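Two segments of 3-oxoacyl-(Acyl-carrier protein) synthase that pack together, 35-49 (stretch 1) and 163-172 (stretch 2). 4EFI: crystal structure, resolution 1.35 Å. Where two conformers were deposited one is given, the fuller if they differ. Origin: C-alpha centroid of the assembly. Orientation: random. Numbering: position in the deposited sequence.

Stretch 1, residues 35-49: YFVERFDASAVRDVV
Stretch 2 (163-172) DPTDRSTSLL

This is a largely apolar, van der Waals contact with no hydrogen bond crossing it; it illustrates how several polar side chains of stretch 2 can be satisfied locally while side chains of stretch 1 pack against both its side chains and its backbone.

Stretch 1 begins with residues 35-39 in helical phi/psi, where Phe40 N bonds back to Phe36 O at 2.9 Å. The chain then extends through Phe40 (-110/153) and Asp41 (-65/141), the N-cap residue, and enters a regular helix at Ala42 that runs on past Val49. Stretch 2 opens with a type I turn from Asp163 to Asp166, closed by Asp166 N to Asp163 O at 2.9 Å, and leads into the helix that begins at Arg167. In the register, Phe40 CA is 7.2 Å from Arg167 CA. Val48 CA is 7.8 Å from Ser168 CA. Val49 CA is 7.3 Å from Leu171 CA.

Leu171 is the centre of the contact. Its CA-to-CB bond points sideways, but the m,t rotamer (chi1 -71°, chi2 171°) carries its methyls into stretch 1. Leu171 CD2 lies over one face of the Phe36 ring, 3.6 Å from the centroid and 3.3 Å from Phe36 CG, a CH-pi contact; Phe36 is m, with chi2 -83°. Leu171 CD2 is also 4.2 Å from Val45 CG1, and Leu171 CD1 reaches Val48 CG1 at 3.7 Å and Val49 CG1 at 4.2 Å. A branched aliphatic residue suits this place because its methyls fill the space between the Phe36 face and Val45, Val48 and Val49.

Phe40 (m, chi2 -71°) forms the second focus. Arg167 CB sits 3.9 Å from the Phe40 ring centroid, over the face, while Thr165 O approaches the ring edge, 3.6 Å from Phe40 CE1. Phe40 CZ also comes within 3.4 Å of Pro164 O, so the ring rests against the turn as well as the first residue of the helix.

Arg167, t,t,p with chi4 -157°, reaches across to the helix of stretch 1: Arg167 NH1 lies 3.6 Å from Ala44 CB and Arg167 NE 3.6 Å from Val48 CG2. The small alanine and the t valine, one helical turn apart, offer it an apolar surface.

Asp163 OD1 accepts from Thr165 N at 2.9 Å, Asp166 OD2 caps the helix by accepting from Thr169 N at 3.1 Å, and Ser170 OG donates to Asp166 O at 2.8 Å. In all, 536 Å² is buried, both sides summed, most from Leu171 (114 Å²), Phe40 (95 Å²) and Arg167 (89 Å²); the CA-to-CB bonds of Phe36, Phe40, Ala44 and Val48 point toward stretch 2.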

# COMPACT_ATOMS: atom_id res chain seq x y z
N TYR A 35 -4.45 -21.07 13.21
CA TYR A 35 -3.18 -20.80 13.87
C TYR A 35 -3.40 -20.09 15.22
O TYR A 35 -2.65 -20.31 16.17
CB TYR A 35 -2.30 -19.94 12.96
CG TYR A 35 -0.95 -19.54 13.53
CD1 TYR A 35 0.14 -20.40 13.48
CD2 TYR A 35 -0.76 -18.30 14.11
CE1 TYR A 35 1.38 -20.02 13.99
CE2 TYR A 35 0.46 -17.92 14.62
CZ TYR A 35 1.53 -18.77 14.57
OH TYR A 35 2.74 -18.38 15.09
N PHE A 36 -4.42 -19.23 15.29
CA PHE A 36 -4.58 -18.31 16.42
C PHE A 36 -5.50 -18.80 17.54
O PHE A 36 -5.58 -18.18 18.61
CB PHE A 36 -5.13 -16.97 15.94
CG PHE A 36 -4.23 -16.28 14.99
CD1 PHE A 36 -3.18 -15.51 15.44
CD2 PHE A 36 -4.43 -16.42 13.63
CE1 PHE A 36 -2.35 -14.88 14.54
CE2 PHE A 36 -3.61 -15.80 12.74
CZ PHE A 36 -2.59 -15.02 13.18
N VAL A 37 -6.17 -19.92 17.31
CA VAL A 37 -7.17 -20.41 18.26
C VAL A 37 -6.58 -20.91 19.59
O VAL A 37 -7.25 -20.88 20.61
CB VAL A 37 -8.04 -21.50 17.62
CG1 VAL A 37 -8.90 -22.23 18.64
CG2 VAL A 37 -8.92 -20.87 16.54
N GLU A 38 -5.34 -21.38 19.59
CA GLU A 38 -4.72 -21.83 20.83
C GLU A 38 -4.47 -20.66 21.79
O GLU A 38 -4.77 -20.75 22.99
CB GLU A 38 -3.41 -22.55 20.55
N ARG A 39 -3.93 -19.57 21.26
CA ARG A 39 -3.57 -18.40 22.07
C ARG A 39 -4.80 -17.57 22.41
O ARG A 39 -4.94 -17.09 23.53
CB ARG A 39 -2.56 -17.53 21.34
N PHE A 40 -5.67 -17.40 21.43
CA PHE A 40 -6.90 -16.65 21.64
C PHE A 40 -8.07 -17.64 21.59
O PHE A 40 -7.97 -18.69 20.96
CB PHE A 40 -7.04 -15.54 20.59
CG PHE A 40 -5.82 -14.65 20.48
CD1 PHE A 40 -5.50 -13.76 21.49
CD2 PHE A 40 -5.00 -14.72 19.36
CE1 PHE A 40 -4.37 -12.95 21.39
CE2 PHE A 40 -3.87 -13.91 19.26
CZ PHE A 40 -3.57 -13.03 20.28
N ASP A 41 -9.16 -17.31 22.26
CA ASP A 41 -10.32 -18.19 22.27
C ASP A 41 -10.91 -18.28 20.87
O ASP A 41 -10.97 -17.29 20.16
CB ASP A 41 -11.38 -17.65 23.23
N ALA A 42 -11.36 -19.47 20.48
CA ALA A 42 -11.96 -19.67 19.17
C ALA A 42 -13.14 -18.72 18.92
O ALA A 42 -13.28 -18.18 17.84
CB ALA A 42 -12.42 -21.11 19.01
N SER A 43 -13.98 -18.52 19.93
CA SER A 43 -15.14 -17.63 19.78
C SER A 43 -14.71 -16.20 19.52
O SER A 43 -15.25 -15.53 18.64
CB SER A 43 -16.00 -17.67 21.04
OG SER A 43 -16.32 -19.00 21.38
N ALA A 44 -13.71 -15.74 20.27
CA ALA A 44 -13.24 -14.38 20.10
C ALA A 44 -12.58 -14.22 18.73
O ALA A 44 -12.78 -13.21 18.06
CB ALA A 44 -12.25 -14.03 21.21
N VAL A 45 -11.82 -15.22 18.31
CA VAL A 45 -11.19 -15.17 17.00
C VAL A 45 -12.27 -15.12 15.93
O VAL A 45 -12.17 -14.36 14.96
CB VAL A 45 -10.30 -16.39 16.74
CG1 VAL A 45 -9.86 -16.43 15.29
CG2 VAL A 45 -9.09 -16.37 17.67
N ARG A 46 -13.32 -15.92 16.10
CA ARG A 46 -14.37 -15.99 15.10
C ARG A 46 -15.07 -14.65 14.92
O ARG A 46 -15.30 -14.21 13.80
CB ARG A 46 -15.40 -17.06 15.51
CG ARG A 46 -16.78 -16.85 14.91
CD ARG A 46 -17.70 -18.03 15.17
NE ARG A 46 -18.26 -18.01 16.51
CZ ARG A 46 -18.02 -18.94 17.44
NH1 ARG A 46 -17.21 -19.96 17.17
NH2 ARG A 46 -18.59 -18.84 18.63
N ASP A 47 -15.39 -14.00 16.03
CA ASP A 47 -16.06 -12.71 15.99
C ASP A 47 -15.19 -11.60 15.38
O ASP A 47 -15.69 -10.77 14.62
CB ASP A 47 -16.57 -12.33 17.38
CG ASP A 47 -17.75 -13.18 17.82
OD1 ASP A 47 -18.34 -13.88 16.96
OD2 ASP A 47 -18.09 -13.16 19.01
N VAL A 48 -13.91 -11.59 15.72
CA VAL A 48 -12.98 -10.60 15.18
C VAL A 48 -12.73 -10.80 13.69
O VAL A 48 -12.75 -9.85 12.93
CB VAL A 48 -11.63 -10.63 15.91
CG1 VAL A 48 -10.64 -9.74 15.21
CG2 VAL A 48 -11.82 -10.20 17.36
N VAL A 49 -12.54 -12.05 13.26
CA VAL A 49 -12.25 -12.25 11.85
C VAL A 49 -13.49 -11.99 10.99
O VAL A 49 -13.34 -11.58 9.83
CB VAL A 49 -11.58 -13.61 11.53
CG1 VAL A 49 -10.29 -13.77 12.34
CG2 VAL A 49 -12.55 -14.75 11.79
N ASP A 163 2.96 -7.71 18.09
CA ASP A 163 3.01 -8.38 19.37
C ASP A 163 2.09 -9.59 19.32
O ASP A 163 0.89 -9.43 19.15
CB ASP A 163 2.52 -7.41 20.45
CG ASP A 163 2.59 -7.98 21.85
OD1 ASP A 163 2.71 -9.22 22.03
OD2 ASP A 163 2.50 -7.16 22.79
N PRO A 164 2.64 -10.81 19.45
CA PRO A 164 1.79 -12.01 19.29
C PRO A 164 0.74 -12.14 20.38
O PRO A 164 -0.16 -12.97 20.23
CB PRO A 164 2.79 -13.17 19.38
CG PRO A 164 3.91 -12.63 20.21
CD PRO A 164 4.03 -11.17 19.79
N THR A 165 0.84 -11.38 21.47
CA THR A 165 -0.20 -11.43 22.51
C THR A 165 -1.32 -10.43 22.26
O THR A 165 -2.31 -10.42 22.97
CB THR A 165 0.37 -11.15 23.91
OG1 THR A 165 0.73 -9.77 24.01
CG2 THR A 165 1.58 -12.04 24.21
N ASP A 166 -1.17 -9.58 21.24
CA ASP A 166 -2.22 -8.63 20.90
C ASP A 166 -3.13 -9.18 19.80
O ASP A 166 -2.72 -9.36 18.67
CB ASP A 166 -1.64 -7.30 20.45
CG ASP A 166 -2.71 -6.27 20.21
OD1 ASP A 166 -3.34 -5.84 21.20
OD2 ASP A 166 -2.96 -5.91 19.05
N ARG A 167 -4.39 -9.41 20.13
CA ARG A 167 -5.31 -10.08 19.22
C ARG A 167 -5.64 -9.23 17.99
O ARG A 167 -5.63 -9.72 16.85
CB ARG A 167 -6.59 -10.42 19.97
CG ARG A 167 -7.54 -11.31 19.20
CD ARG A 167 -8.79 -11.54 20.04
NE ARG A 167 -9.57 -10.31 20.15
CZ ARG A 167 -10.44 -10.05 21.12
NH1 ARG A 167 -10.64 -10.91 22.11
NH2 ARG A 167 -11.11 -8.90 21.10
N SER A 168 -5.87 -7.94 18.21
CA SER A 168 -6.36 -7.07 17.15
C SER A 168 -5.36 -6.97 16.01
O SER A 168 -5.73 -7.06 14.83
CB SER A 168 -6.66 -5.67 17.69
OG SER A 168 -7.69 -5.74 18.67
N THR A 169 -4.08 -6.81 16.34
CA THR A 169 -3.06 -6.66 15.33
C THR A 169 -2.61 -8.02 14.79
O THR A 169 -2.32 -8.15 13.61
CB THR A 169 -1.85 -5.81 15.81
OG1 THR A 169 -1.25 -6.38 16.98
CG2 THR A 169 -2.29 -4.38 16.12
N SER A 170 -2.56 -9.03 15.67
CA SER A 170 -2.10 -10.36 15.26
C SER A 170 -2.94 -10.97 14.17
O SER A 170 -2.42 -11.64 13.27
CB SER A 170 -2.08 -11.31 16.45
OG SER A 170 -0.97 -11.06 17.28
N LEU A 171 -4.25 -10.79 14.23
CA LEU A 171 -5.15 -11.40 13.26
C LEU A 171 -5.29 -10.58 11.98
O LEU A 171 -5.83 -11.07 10.99
CB LEU A 171 -6.54 -11.55 13.90
CG LEU A 171 -6.73 -12.59 15.00
CD1 LEU A 171 -8.09 -12.43 15.64
CD2 LEU A 171 -6.59 -14.00 14.47
N LEU A 172 -4.82 -9.34 11.99
CA LEU A 172 -5.10 -8.40 10.93
C LEU A 172 -4.09 -8.36 9.78
O LEU A 172 -4.46 -8.31 8.62
CB LEU A 172 -5.20 -7.00 11.54
CG LEU A 172 -5.49 -5.88 10.55
CD1 LEU A 172 -6.79 -6.08 9.82
CD2 LEU A 172 -5.52 -4.56 11.31